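Local coordinates for protein catechol O-methyltransferase (Niastella koreensis, PDB 7CVW) that transfers a methyl group from S-adenosyl-L-methionine to a catechol hydroxyl with the help of a magnesium ion, without regiospecificity between the meta and para positions, at residues A[7-10]-A[11-15]; A[100-104]-A[105-109]; A[119-122]-A[123-127]; A[205-209]-A[210-214]. All coordinates share one frame; numbering follows the deposited sequence.

Interaction 1: residues A[7-10]-A[11-15]; sequences ESVD and HYISD
H11, Y12, I13 and S14 each hydrogen-bond through the backbone N to the carbonyl four residues earlier, a local contact along the alpha helix 4-17 at the N-terminal end of this Rossmann-like methyltransferase. The bonds are regular, from H11 N to E7 O at 3.0 Å through to S14 N to D10 O at 2.9 Å, and each donor lies a little out of the carbonyl plane.

On one flank V9 and I13 stand one turn apart. With V9 CG1 anti to the backbone N (chi1 167°), this methyl comes within 3.9 Å of I13 CD1, and I13 CG1 also lies 3.4 Å from V9 O. The Y12 ring edge looks toward the same carbonyl, while Y12 OH bonds to N190 of the second subunit. L174 of that subunit packs on S8 and Y12, and its Y212 packs on V9, so this flank belongs to the dimer interface.

The carboxylate of D10 is held from outside the helix: OD1 accepts from N44 on helix 43-55, and OD2 from the backbone N of V209, joining the helix to the hairpin loop.

H11 leans back along the helix, its CG beside its own backbone N. The carbonyl of E7 thus receives two donors from one residue: besides the backbone bond, H11 ND1 makes a weak, bent one to E7 O, 3.2 Å long with 124° at the hydrogen.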
ATOM      1  N   GLU A   7      15.173   0.963  10.887  1.00 13.14           N
ATOM      2  CA  GLU A   7      15.512  -0.472  11.019  1.00 14.62           C
ATOM      3  C   GLU A   7      14.852  -1.020  12.288  1.00 13.51           C
ATOM      4  O   GLU A   7      14.238  -2.083  12.221  1.00 12.57           O
ATOM      5  CB  GLU A   7      17.026  -0.646  11.081  1.00 16.89           C
ATOM      6  CG  GLU A   7      17.738  -0.134   9.849  1.00 21.77           C
ATOM      7  CD  GLU A   7      19.256  -0.175   9.953  1.00 27.60           C
ATOM      8  OE1 GLU A   7      19.749  -0.624  11.019  1.00 31.75           O
ATOM      9  OE2 GLU A   7      19.942   0.245   8.966  1.00 32.12           O
ATOM     10  N   SER A   8      14.973  -0.324  13.415  1.00 12.31           N
ATOM     11  CA  SER A   8      14.387  -0.812  14.692  1.00 12.75           C
ATOM     12  C   SER A   8      12.876  -0.973  14.533  1.00 12.41           C
ATOM     13  O   SER A   8      12.301  -1.988  14.986  1.00 11.40           O
ATOM     14  CB  SER A   8      14.721   0.107  15.818  1.00 13.67           C
ATOM     15  OG  SER A   8      16.122   0.114  16.012  1.00 16.49           O
ATOM     16  N   VAL A   9      12.224   0.009  13.920  1.00 11.68           N
ATOM     17  CA  VAL A   9      10.754  -0.067  13.717  1.00 11.54           C
ATOM     18  C   VAL A   9      10.420  -1.219  12.760  1.00 11.06           C
ATOM     19  O   VAL A   9       9.418  -1.916  12.987  1.00  9.92           O
ATOM     20  CB  VAL A   9      10.158   1.277  13.264  1.00 11.88           C
ATOM     21  CG1 VAL A   9       8.737   1.117  12.763  1.00 12.57           C
ATOM     22  CG2 VAL A   9      10.202   2.272  14.414  1.00 12.78           C
ATOM     23  N   ASP A  10      11.230  -1.425  11.719  1.00 11.66           N
ATOM     24  CA  ASP A  10      10.968  -2.542  10.775  1.00 11.79           C
ATOM     25  C   ASP A  10      11.016  -3.867  11.554  1.00 11.47           C
ATOM     26  O   ASP A  10      10.162  -4.711  11.326  1.00 10.28           O
ATOM     27  CB  ASP A  10      11.918  -2.535   9.575  1.00 12.55           C
ATOM     28  CG  ASP A  10      11.240  -2.741   8.212  1.00 13.83           C
ATOM     29  OD1 ASP A  10      10.023  -2.514   8.092  1.00 16.10           O
ATOM     30  OD2 ASP A  10      11.956  -3.063   7.265  1.00 17.48           O
ATOM     31  N   HIS A  11      11.961  -4.039  12.477  1.00 12.34           N
ATOM     32  CA  HIS A  11      12.090  -5.289  13.268  1.00 13.88           C
ATOM     33  C   HIS A  11      10.873  -5.461  14.182  1.00 12.46           C
ATOM     34  O   HIS A  11      10.370  -6.566  14.300  1.00 12.20           O
ATOM     35  CB  HIS A  11      13.388  -5.281  14.085  1.00 16.69           C
ATOM     36  CG  HIS A  11      14.604  -5.700  13.340  1.00 21.75           C
ATOM     37  ND1 HIS A  11      14.960  -5.182  12.113  1.00 26.47           N
ATOM     38  CD2 HIS A  11      15.585  -6.570  13.675  1.00 28.17           C
ATOM     39  CE1 HIS A  11      16.106  -5.709  11.717  1.00 24.88           C
ATOM     40  NE2 HIS A  11      16.506  -6.570  12.656  1.00 31.17           N
ATOM     41  N   TYR A  12      10.429  -4.377  14.813  1.00 11.63           N
ATOM     42  CA  TYR A  12       9.199  -4.365  15.630  1.00 11.12           C
ATOM     43  C   TYR A  12       8.005  -4.861  14.793  1.00 10.77           C
ATOM     44  O   TYR A  12       7.246  -5.706  15.234  1.00 11.58           O
ATOM     45  CB  TYR A  12       8.985  -2.954  16.167  1.00 11.32           C
ATOM     46  CG  TYR A  12       7.624  -2.679  16.744  1.00 11.90           C
ATOM     47  CD1 TYR A  12       7.336  -2.932  18.076  1.00 13.07           C
ATOM     48  CD2 TYR A  12       6.674  -2.017  16.001  1.00 12.04           C
ATOM     49  CE1 TYR A  12       6.116  -2.580  18.630  1.00 12.93           C
ATOM     50  CE2 TYR A  12       5.440  -1.695  16.522  1.00 12.17           C
ATOM     51  CZ  TYR A  12       5.163  -1.953  17.849  1.00 12.90           C
ATOM     52  OH  TYR A  12       3.946  -1.613  18.362  1.00 13.19           O
ATOM     53  N   ILE A  13       7.836  -4.334  13.581  1.00 10.31           N
ATOM     54  CA  ILE A  13       6.725  -4.722  12.672  1.00 10.14           C
ATOM     55  C   ILE A  13       6.868  -6.180  12.235  1.00 10.99           C
ATOM     56  O   ILE A  13       5.867  -6.876  12.226  1.00 11.17           O
ATOM     57  CB  ILE A  13       6.638  -3.781  11.453  1.00  9.77           C
ATOM     58  CG1 ILE A  13       6.280  -2.359  11.882  1.00  9.49           C
ATOM     59  CG2 ILE A  13       5.651  -4.335  10.445  1.00  9.98           C
ATOM     60  CD1 ILE A  13       6.499  -1.340  10.787  1.00  9.79           C
ATOM     61  N   SER A  14       8.064  -6.632  11.850  1.00 11.31           N
ATOM     62  CA  SER A  14       8.246  -8.016  11.336  1.00 11.56           C
ATOM     63  C   SER A  14       8.069  -9.016  12.490  1.00 12.27           C
ATOM     64  O   SER A  14       7.503 -10.088  12.240  1.00 12.45           O
ATOM     65  CB  SER A  14       9.538  -8.204  10.570  1.00 12.14           C
ATOM     66  OG  SER A  14      10.682  -7.845  11.320  1.00 13.41           O
ATOM     67  N   ASP A  15       8.413  -8.623  13.714  1.00 13.47           N
ATOM     68  CA  ASP A  15       8.169  -9.479  14.901  1.00 13.61           C
ATOM     69  C   ASP A  15       6.661  -9.697  15.049  1.00 13.55           C
ATOM     70  O   ASP A  15       6.242 -10.800  15.404  1.00 14.13           O
ATOM     71  CB  ASP A  15       8.810  -8.882  16.149  1.00 15.34           C
ATOM     72  CG  ASP A  15      10.298  -9.126  16.258  1.00 17.91           C
ATOM     73  OD1 ASP A  15      10.843  -9.858  15.420  1.00 23.33           O
ATOM     74  OD2 ASP A  15      10.908  -8.543  17.174  1.00 24.48           O
TER

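Interaction 2: residues A[100-104]-A[105-109]; sequences KNIDR and AGLTS
A105 N still bonds to N101 O at 3.1 Å in the manner of an alpha helix, but with G106 the chain turns out of helix 92-104. At a phi of 72°, in the left-handed helical region, G106 takes the chain out of the helix, and two N-H groups fold back into the last turn: L107 N reaches I102 O at 3.0 Å, nearly straight, and G106 N reaches D103 O at 2.9 Å from well above the carbonyl plane. This is a Schellman motif, the C-cap that ends the helix before strand 111-115, and the positive phi suits glycine.

The apolar contact that goes with it joins I102 and L107, CG2 of the isoleucine lying 4.0 Å from CB of the leucine. Both side chains face helix 70-76, I102 on T72 and I73, L107 on A76.

Along the other flank T108 OG1 donates to D103 OD1 at 2.7 Å, approaching from above the carboxylate plane; Q99 NE2 is a second donor to this oxygen. T108 OG1 lies beside its own backbone N (chi1 -50°), which turns the hydroxyl back toward the helix.

Within the last turn R104, bent at its third torsion, presents NH1 to N101 OD1 at 2.8 Å, with the oxygen in the guanidinium plane. N101 ND2 in turn holds A68 O and S30 OG.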
ATOM      1  N   LYS A 100      15.522 -23.751  -7.209  1.00 10.93           N
ATOM      2  CA  LYS A 100      15.738 -24.602  -6.012  1.00 11.78           C
ATOM      3  C   LYS A 100      14.896 -24.052  -4.857  1.00 10.78           C
ATOM      4  O   LYS A 100      14.296 -24.838  -4.098  1.00 10.24           O
ATOM      5  CB  LYS A 100      17.215 -24.641  -5.626  1.00 14.07           C
ATOM      6  CG  LYS A 100      17.551 -25.588  -4.482  1.00 18.52           C
ATOM      7  CD  LYS A 100      19.046 -25.748  -4.270  1.00 23.23           C
ATOM      8  CE  LYS A 100      19.418 -25.875  -2.810  1.00 27.82           C
ATOM      9  NZ  LYS A 100      20.582 -26.771  -2.614  1.00 33.01           N
ATOM     10  N   ASN A 101      14.855 -22.730  -4.701  1.00  9.70           N
ATOM     11  CA  ASN A 101      14.155 -22.081  -3.568  1.00  9.91           C
ATOM     12  C   ASN A 101      12.637 -22.242  -3.723  1.00 10.37           C
ATOM     13  O   ASN A 101      11.921 -22.463  -2.715  1.00 10.17           O
ATOM     14  CB  ASN A 101      14.586 -20.623  -3.455  1.00  9.07           C
ATOM     15  CG  ASN A 101      16.044 -20.446  -3.090  1.00 10.08           C
ATOM     16  OD1 ASN A 101      16.670 -21.338  -2.506  1.00 10.46           O
ATOM     17  ND2 ASN A 101      16.577 -19.265  -3.357  1.00  8.91           N
ATOM     18  N   ILE A 102      12.142 -22.127  -4.952  1.00 10.68           N
ATOM     19  CA  ILE A 102      10.701 -22.333  -5.293  1.00 11.53           C
ATOM     20  C   ILE A 102      10.329 -23.806  -5.033  1.00 11.75           C
ATOM     21  O   ILE A 102       9.255 -24.087  -4.493  1.00 11.04           O
ATOM     22  CB  ILE A 102      10.484 -21.926  -6.765  1.00 13.37           C
ATOM     23  CG1 ILE A 102      10.472 -20.402  -6.945  1.00 16.29           C
ATOM     24  CG2 ILE A 102       9.264 -22.622  -7.376  1.00 13.36           C
ATOM     25  CD1 ILE A 102       9.491 -19.647  -6.117  1.00 19.22           C
ATOM     26  N   ASP A 103      11.220 -24.725  -5.376  1.00 11.89           N
ATOM     27  CA  ASP A 103      10.993 -26.177  -5.175  1.00 13.22           C
ATOM     28  C   ASP A 103      10.898 -26.430  -3.668  1.00 13.23           C
ATOM     29  O   ASP A 103       9.980 -27.162  -3.240  1.00 13.00           O
ATOM     30  CB  ASP A 103      12.097 -26.992  -5.848  1.00 14.28           C
ATOM     31  CG  ASP A 103      12.129 -26.957  -7.372  1.00 15.33           C
ATOM     32  OD1 ASP A 103      11.177 -26.458  -7.984  1.00 15.13           O
ATOM     33  OD2 ASP A 103      13.137 -27.434  -7.936  1.00 17.66           O
ATOM     34  N   ARG A 104      11.799 -25.838  -2.879  1.00 12.83           N
ATOM     35  CA  ARG A 104      11.828 -26.016  -1.410  1.00 12.75           C
ATOM     36  C   ARG A 104      10.496 -25.514  -0.848  1.00 13.64           C
ATOM     37  O   ARG A 104       9.975 -26.132   0.103  1.00 14.40           O
ATOM     38  CB  ARG A 104      12.989 -25.247  -0.775  1.00 13.01           C
ATOM     39  CG  ARG A 104      13.153 -25.514   0.715  1.00 13.22           C
ATOM     40  CD  ARG A 104      14.238 -24.691   1.349  1.00 13.91           C
ATOM     41  NE  ARG A 104      15.527 -25.092   0.824  1.00 13.35           N
ATOM     42  CZ  ARG A 104      16.247 -24.429  -0.091  1.00 14.19           C
ATOM     43  NH1 ARG A 104      15.847 -23.269  -0.585  1.00 13.64           N
ATOM     44  NH2 ARG A 104      17.404 -24.920  -0.497  1.00 15.20           N
ATOM     45  N   ALA A 105       9.963 -24.419  -1.394  1.00 13.02           N
ATOM     46  CA  ALA A 105       8.699 -23.806  -0.917  1.00 13.30           C
ATOM     47  C   ALA A 105       7.482 -24.618  -1.408  1.00 13.57           C
ATOM     48  O   ALA A 105       6.337 -24.248  -1.052  1.00 15.25           O
ATOM     49  CB  ALA A 105       8.614 -22.370  -1.352  1.00 13.05           C
ATOM     50  N   GLY A 106       7.671 -25.670  -2.206  1.00 12.69           N
ATOM     51  CA  GLY A 106       6.552 -26.466  -2.742  1.00 13.02           C
ATOM     52  C   GLY A 106       5.774 -25.744  -3.816  1.00 13.55           C
ATOM     53  O   GLY A 106       4.591 -26.056  -3.997  1.00 15.25           O
ATOM     54  N   LEU A 107       6.380 -24.773  -4.507  1.00 12.89           N
ATOM     55  CA  LEU A 107       5.638 -23.896  -5.459  1.00 12.58           C
ATOM     56  C   LEU A 107       5.973 -24.254  -6.908  1.00 13.08           C
ATOM     57  O   LEU A 107       5.608 -23.493  -7.813  1.00 12.27           O
ATOM     58  CB  LEU A 107       5.976 -22.439  -5.150  1.00 12.80           C
ATOM     59  CG  LEU A 107       5.377 -21.901  -3.858  1.00 13.71           C
ATOM     60  CD1 LEU A 107       5.995 -20.546  -3.525  1.00 14.31           C
ATOM     61  CD2 LEU A 107       3.868 -21.807  -3.987  1.00 14.59           C
ATOM     62  N   THR A 108       6.638 -25.381  -7.147  1.00 13.15           N
ATOM     63  CA  THR A 108       7.106 -25.792  -8.491  1.00 13.61           C
ATOM     64  C   THR A 108       5.945 -25.756  -9.490  1.00 14.17           C
ATOM     65  O   THR A 108       6.162 -25.320 -10.628  1.00 14.28           O
ATOM     66  CB  THR A 108       7.740 -27.184  -8.448  1.00 14.17           C
ATOM     67  OG1 THR A 108       8.704 -27.210  -7.388  1.00 15.12           O
ATOM     68  CG2 THR A 108       8.387 -27.551  -9.763  1.00 15.09           C
ATOM     69  N   SER A 109       4.770 -26.261  -9.105  1.00 14.90           N
ATOM     70  CA  SER A 109       3.602 -26.425 -10.006  1.00 16.77           C
ATOM     71  C   SER A 109       3.022 -25.065 -10.407  1.00 16.60           C
ATOM     72  O   SER A 109       2.342 -24.998 -11.457  1.00 19.29           O
ATOM     73  CB  SER A 109       2.531 -27.288  -9.364  1.00 17.55           C
ATOM     74  OG  SER A 109       3.047 -28.586  -9.151  1.00 22.78           O
TER

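Interaction 3: residues A[119-122]-A[123-127]; sequences IDIL and PQLVE
The ring of P123 lies against the preceding turn, its CD 3.1 Å from I119 O and its CG 3.4 Å from D120 O. A proline nitrogen carries no hydrogen, so the helical bond to I119 O is missing here and CH2 groups occupy the donor's place. L122 CB lies 3.4 Å from P123 CD, a close approach that the peptide bond between them largely imposes.

Q124 runs back along the outside of the same turn. Its CG, beside the backbone N (chi1 -53°), sits 3.3 Å from D120 O, and the extended chain beyond carries OE1 across I121, to 3.7 Å from both CG1 and CG2. A weak hydrogen bond from R114 NH1 also reaches OE1.

These contacts make a proline kink within helix 118-128, one of the helices flanking the Rossmann-like sheet. Regular bonding is in place again from L125 on: L125 N meets I121 O at 3.0 Å, nearly along the C=O axis, and V126 N meets L122 O at 3.1 Å in the carbonyl plane.

Facing inward, L122 CD2 and L125 CD1 stand 4.4 Å apart. Both leucines pack on L62 of strand 60-64 and on L155; L122 adds Y148 and W151 of helix 145-154, while I121 and L125 lean on R114 of strand 111-115.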
ATOM      1  N   ILE A 119      13.039  -7.745 -21.809  1.00  9.58           N
ATOM      2  CA  ILE A 119      12.606  -7.018 -23.042  1.00 10.83           C
ATOM      3  C   ILE A 119      12.443  -8.020 -24.202  1.00 11.09           C
ATOM      4  O   ILE A 119      11.718  -7.713 -25.140  1.00 12.13           O
ATOM      5  CB  ILE A 119      13.556  -5.845 -23.360  1.00 11.10           C
ATOM      6  CG1 ILE A 119      12.820  -4.740 -24.127  1.00 11.97           C
ATOM      7  CG2 ILE A 119      14.788  -6.321 -24.092  1.00 11.39           C
ATOM      8  CD1 ILE A 119      11.861  -3.970 -23.286  1.00 12.61           C
ATOM      9  N   ASP A 120      13.081  -9.189 -24.140  1.00 11.18           N
ATOM     10  CA  ASP A 120      12.945 -10.263 -25.154  1.00 11.82           C
ATOM     11  C   ASP A 120      11.715 -11.115 -24.808  1.00 11.86           C
ATOM     12  O   ASP A 120      11.011 -11.577 -25.728  1.00 12.30           O
ATOM     13  CB  ASP A 120      14.199 -11.139 -25.213  1.00 13.68           C
ATOM     14  CG  ASP A 120      15.456 -10.465 -25.755  1.00 15.53           C
ATOM     15  OD1 ASP A 120      15.308  -9.516 -26.536  1.00 18.93           O
ATOM     16  OD2 ASP A 120      16.574 -10.902 -25.390  1.00 16.96           O
ATOM     17  N   ILE A 121      11.476 -11.373 -23.529  1.00  9.90           N
ATOM     18  CA  ILE A 121      10.394 -12.313 -23.112  1.00  9.89           C
ATOM     19  C   ILE A 121       9.020 -11.631 -23.109  1.00  9.79           C
ATOM     20  O   ILE A 121       8.018 -12.299 -23.393  1.00 10.28           O
ATOM     21  CB  ILE A 121      10.753 -13.005 -21.784  1.00 10.18           C
ATOM     22  CG1 ILE A 121      11.988 -13.893 -21.958  1.00 10.88           C
ATOM     23  CG2 ILE A 121       9.563 -13.805 -21.254  1.00 10.36           C
ATOM     24  CD1 ILE A 121      12.599 -14.319 -20.630  1.00 11.32           C
ATOM     25  N   LEU A 122       8.934 -10.359 -22.759  1.00  9.91           N
ATOM     26  CA  LEU A 122       7.633  -9.652 -22.713  1.00 10.05           C
ATOM     27  C   LEU A 122       6.913  -9.795 -24.053  1.00 10.68           C
ATOM     28  O   LEU A 122       5.721 -10.141 -24.050  1.00 10.28           O
ATOM     29  CB  LEU A 122       7.866  -8.200 -22.276  1.00  9.92           C
ATOM     30  CG  LEU A 122       8.107  -8.055 -20.769  1.00 10.44           C
ATOM     31  CD1 LEU A 122       8.738  -6.720 -20.416  1.00 10.37           C
ATOM     32  CD2 LEU A 122       6.831  -8.278 -19.963  1.00 10.28           C
ATOM     33  N   PRO A 123       7.557  -9.569 -25.229  1.00 11.69           N
ATOM     34  CA  PRO A 123       6.836  -9.754 -26.490  1.00 12.51           C
ATOM     35  C   PRO A 123       6.452 -11.214 -26.755  1.00 12.08           C
ATOM     36  O   PRO A 123       5.453 -11.469 -27.379  1.00 13.55           O
ATOM     37  CB  PRO A 123       7.767  -9.194 -27.575  1.00 12.67           C
ATOM     38  CG  PRO A 123       9.123  -9.066 -26.932  1.00 14.03           C
ATOM     39  CD  PRO A 123       8.851  -8.906 -25.443  1.00 12.57           C
ATOM     40  N   GLN A 124       7.183 -12.165 -26.190  1.00 11.42           N
ATOM     41  CA  GLN A 124       6.797 -13.594 -26.263  1.00 11.18           C
ATOM     42  C   GLN A 124       5.472 -13.783 -25.519  1.00 11.87           C
ATOM     43  O   GLN A 124       4.604 -14.506 -26.018  1.00 11.63           O
ATOM     44  CB  GLN A 124       7.840 -14.523 -25.637  1.00 11.77           C
ATOM     45  CG  GLN A 124       9.262 -14.350 -26.153  1.00 11.51           C
ATOM     46  CD  GLN A 124      10.246 -15.222 -25.416  1.00 10.87           C
ATOM     47  OE1 GLN A 124       9.940 -15.824 -24.379  1.00 11.64           O
ATOM     48  NE2 GLN A 124      11.457 -15.262 -25.939  1.00 12.18           N
ATOM     49  N   LEU A 125       5.327 -13.192 -24.327  1.00 10.85           N
ATOM     50  CA  LEU A 125       4.107 -13.367 -23.506  1.00 11.34           C
ATOM     51  C   LEU A 125       2.922 -12.759 -24.262  1.00 11.69           C
ATOM     52  O   LEU A 125       1.831 -13.358 -24.208  1.00 13.60           O
ATOM     53  CB  LEU A 125       4.324 -12.686 -22.150  1.00 11.28           C
ATOM     54  CG  LEU A 125       5.357 -13.357 -21.232  1.00 11.40           C
ATOM     55  CD1 LEU A 125       5.645 -12.501 -19.996  1.00 11.77           C
ATOM     56  CD2 LEU A 125       4.912 -14.731 -20.794  1.00 11.96           C
ATOM     57  N   VAL A 126       3.146 -11.646 -24.978  1.00 12.53           N
ATOM     58  CA  VAL A 126       2.084 -11.028 -25.832  1.00 14.01           C
ATOM     59  C   VAL A 126       1.731 -12.011 -26.958  1.00 15.27           C
ATOM     60  O   VAL A 126       0.516 -12.307 -27.115  1.00 16.15           O
ATOM     61  CB  VAL A 126       2.486  -9.637 -26.345  1.00 13.95           C
ATOM     62  CG1 VAL A 126       1.486  -9.117 -27.376  1.00 15.55           C
ATOM     63  CG2 VAL A 126       2.592  -8.668 -25.180  1.00 13.55           C
ATOM     64  N   GLU A 127       2.726 -12.557 -27.665  1.00 16.73           N
ATOM     65  CA  GLU A 127       2.472 -13.529 -28.765  1.00 17.93           C
ATOM     66  C   GLU A 127       1.717 -14.745 -28.226  1.00 18.49           C
ATOM     67  O   GLU A 127       0.814 -15.244 -28.937  1.00 20.58           O
ATOM     68  CB  GLU A 127       3.772 -13.937 -29.457  1.00 20.48           C
ATOM     69  CG  GLU A 127       3.511 -14.918 -30.580  1.00 23.87           C
ATOM     70  CD  GLU A 127       4.646 -15.209 -31.536  1.00 28.56           C
ATOM     71  OE1 GLU A 127       5.772 -14.709 -31.309  1.00 31.01           O
ATOM     72  OE2 GLU A 127       4.390 -15.969 -32.511  1.00 29.89           O
TER

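Interaction 4: residues A[205-209]-A[210-214]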
ATOM      1  N   GLN A 205       6.671   6.226  -0.539  1.00 12.13           N
ATOM      2  CA  GLN A 205       8.000   6.294   0.084  1.00 12.25           C
ATOM      3  C   GLN A 205       8.131   5.129   1.064  1.00 12.06           C
ATOM      4  O   GLN A 205       7.162   4.834   1.796  1.00 12.58           O
ATOM      5  CB  GLN A 205       8.218   7.634   0.763  1.00 12.82           C
ATOM      6  CG  GLN A 205       8.137   8.822  -0.185  1.00 13.42           C
ATOM      7  CD  GLN A 205       8.634  10.106   0.437  1.00 13.25           C
ATOM      8  OE1 GLN A 205       7.936  11.137   0.463  1.00 17.05           O
ATOM      9  NE2 GLN A 205       9.860  10.066   0.901  1.00 13.09           N
ATOM     10  N   MET A 206       9.297   4.502   1.080  1.00 11.89           N
ATOM     11  CA  MET A 206       9.523   3.349   1.976  1.00 12.89           C
ATOM     12  C   MET A 206      10.824   3.490   2.747  1.00 11.94           C
ATOM     13  O   MET A 206      11.855   3.874   2.187  1.00 12.71           O
ATOM     14  CB  MET A 206       9.496   2.045   1.192  1.00 13.98           C
ATOM     15  CG  MET A 206       8.091   1.750   0.707  1.00 14.83           C
ATOM     16  SD  MET A 206       7.986   0.083   0.059  1.00 16.29           S
ATOM     17  CE  MET A 206       6.252   0.075  -0.403  1.00 17.18           C
ATOM     18  N   VAL A 207      10.723   3.164   4.034  1.00 11.02           N
ATOM     19  CA  VAL A 207      11.881   3.104   4.960  1.00 10.45           C
ATOM     20  C   VAL A 207      11.806   1.789   5.728  1.00 10.46           C
ATOM     21  O   VAL A 207      10.743   1.133   5.745  1.00 10.92           O
ATOM     22  CB  VAL A 207      11.929   4.328   5.890  1.00 10.63           C
ATOM     23  CG1 VAL A 207      12.183   5.592   5.086  1.00 10.47           C
ATOM     24  CG2 VAL A 207      10.659   4.470   6.718  1.00 11.34           C
ATOM     25  N   GLY A 208      12.929   1.381   6.302  1.00 10.28           N
ATOM     26  CA  GLY A 208      13.010   0.125   7.058  1.00 10.82           C
ATOM     27  C   GLY A 208      14.420  -0.408   7.053  1.00 10.94           C
ATOM     28  O   GLY A 208      15.348   0.372   7.148  1.00 11.90           O
ATOM     29  N   VAL A 209      14.563  -1.723   6.949  1.00 11.35           N
ATOM     30  CA  VAL A 209      15.898  -2.373   6.966  1.00 12.50           C
ATOM     31  C   VAL A 209      16.689  -2.021   5.704  1.00 12.55           C
ATOM     32  O   VAL A 209      17.926  -2.092   5.750  1.00 14.03           O
ATOM     33  CB  VAL A 209      15.797  -3.887   7.188  1.00 12.45           C
ATOM     34  CG1 VAL A 209      15.290  -4.187   8.587  1.00 14.15           C
ATOM     35  CG2 VAL A 209      14.978  -4.598   6.127  1.00 12.30           C
ATOM     36  N   LYS A 210      16.040  -1.709   4.592  1.00 11.75           N
ATOM     37  CA  LYS A 210      16.752  -1.331   3.349  1.00 11.88           C
ATOM     38  C   LYS A 210      16.904   0.192   3.282  1.00 11.84           C
ATOM     39  O   LYS A 210      16.204   0.926   4.013  1.00 11.98           O
ATOM     40  CB  LYS A 210      15.986  -1.843   2.129  1.00 12.06           C
ATOM     41  CG  LYS A 210      15.743  -3.346   2.110  1.00 11.72           C
ATOM     42  CD  LYS A 210      15.067  -3.814   0.834  1.00 11.79           C
ATOM     43  CE  LYS A 210      15.928  -3.669  -0.401  1.00 11.65           C
ATOM     44  NZ  LYS A 210      15.325  -4.351  -1.557  1.00 11.95           N
ATOM     45  N   GLU A 211      17.794   0.642   2.412  1.00 13.22           N
ATOM     46  CA  GLU A 211      17.986   2.075   2.107  1.00 14.45           C
ATOM     47  C   GLU A 211      16.624   2.683   1.744  1.00 12.36           C
ATOM     48  O   GLU A 211      15.819   2.048   0.991  1.00 11.73           O
ATOM     49  CB  GLU A 211      19.028   2.233   1.002  1.00 17.76           C
ATOM     50  CG  GLU A 211      19.353   3.676   0.651  1.00 22.27           C
ATOM     51  CD  GLU A 211      20.272   3.841  -0.561  1.00 25.47           C
ATOM     52  OE1 GLU A 211      21.431   4.201  -0.358  1.00 33.17           O
ATOM     53  OE2 GLU A 211      19.821   3.610  -1.703  1.00 32.76           O
ATOM     54  N   TYR A 212      16.368   3.873   2.278  1.00 11.73           N
ATOM     55  CA  TYR A 212      15.230   4.730   1.907  1.00 11.23           C
ATOM     56  C   TYR A 212      14.989   4.623   0.395  1.00 10.89           C
ATOM     57  O   TYR A 212      15.927   4.829  -0.416  1.00 11.60           O
ATOM     58  CB  TYR A 212      15.551   6.161   2.338  1.00 11.61           C
ATOM     59  CG  TYR A 212      14.650   7.248   1.802  1.00 11.91           C
ATOM     60  CD1 TYR A 212      13.270   7.150   1.789  1.00 12.10           C
ATOM     61  CD2 TYR A 212      15.213   8.436   1.360  1.00 13.53           C
ATOM     62  CE1 TYR A 212      12.474   8.186   1.323  1.00 11.87           C
ATOM     63  CE2 TYR A 212      14.427   9.492   0.951  1.00 12.33           C
ATOM     64  CZ  TYR A 212      13.060   9.362   0.891  1.00 12.99           C
ATOM     65  OH  TYR A 212      12.291  10.400   0.465  1.00 13.51           O
ATOM     66  N   ASP A 213      13.751   4.337   0.025  1.00 10.65           N
ATOM     67  CA  ASP A 213      13.399   4.108  -1.390  1.00 10.29           C
ATOM     68  C   ASP A 213      11.889   4.266  -1.527  1.00 10.60           C
ATOM     69  O   ASP A 213      11.279   5.051  -0.817  1.00 10.11           O
ATOM     70  CB  ASP A 213      13.945   2.740  -1.817  1.00 10.57           C
ATOM     71  CG  ASP A 213      14.246   2.563  -3.292  1.00 12.00           C
ATOM     72  OD1 ASP A 213      13.775   3.362  -4.090  1.00 10.61           O
ATOM     73  OD2 ASP A 213      14.984   1.629  -3.618  1.00 13.82           O
ATOM     74  N   GLY A 214      11.299   3.595  -2.494  1.00 10.45           N
ATOM     75  CA  GLY A 214       9.853   3.685  -2.699  1.00 10.69           C
ATOM     76  C   GLY A 214       9.404   2.737  -3.783  1.00 10.26           C
ATOM     77  O   GLY A 214      10.226   2.259  -4.597  1.00  9.94           O
TER
HETATM   78  O   HOH W   1      13.235   1.019   2.222  1.00 18.40           O
HETATM   79  O   HOH W   2      15.152   3.083   5.297  1.00 13.36           O
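M206 and D213 close the end of the beta hairpin of strands 199-206 and 213-220 as an antiparallel hydrogen-bonded pair: D213 N meets M206 O at 2.9 Å in the carbonyl plane, whereas M206 N reaches D213 O at 2.8 Å from above that carbonyl's plane. Q205 faces G214 in the adjoining non-hydrogen-bonded pair.

Water continues the link where the strands part. One molecule accepts from G208 N at 3.0 Å and lies 2.7 Å from K210 O; another lies between E211 O and M206 O, its bond to the latter weak. G208 takes backbone angles (phi 154°, psi -142°) at which a side chain would collide with the preceding carbonyl O.

The apolar contact joins Y212 to V207. The Y212 ring, its CG anti to the backbone N (chi1 168°), lies back along the first strand, with CD1 3.8 Å from V207 CG1 and its edge toward M206 O. F6 of the second subunit meets this ring edge-to-face.

Among the polar side chains, D213 accepts at OD2 from the magnesium ligand N166 and at OD1 from the backbones of I168 and R169, a second-shell role at the metal site. K210 NZ bonds to S40 O.

M206 and K210 rest on helix 43-55, V207 and V209 on helix 4-17, and G214 pairs through its backbone with V167, just beyond strand 160-165.

How the interactions relate
From the N terminus, the four contacts follow in series, each within one continuous run of chain, so none nests in or crosses another. Interaction 1 lies in the opening helix, interaction 2 ends helix 92-104 before edge strand 111-115, interaction 3 bends the helix after that strand, and interaction 4 closes the turn of the final hairpin. Interactions 1 and 4 meet in space: besides the D10 to V209 bond, H11 CE1 packs on V209 CG1 and E7 CG on G208 O. Both also touch the second subunit, tying the first helix and last hairpin to the dimer. Interaction 3 lies on the other side of the chain's centre, its own centre about 39 Å from that of interaction 1.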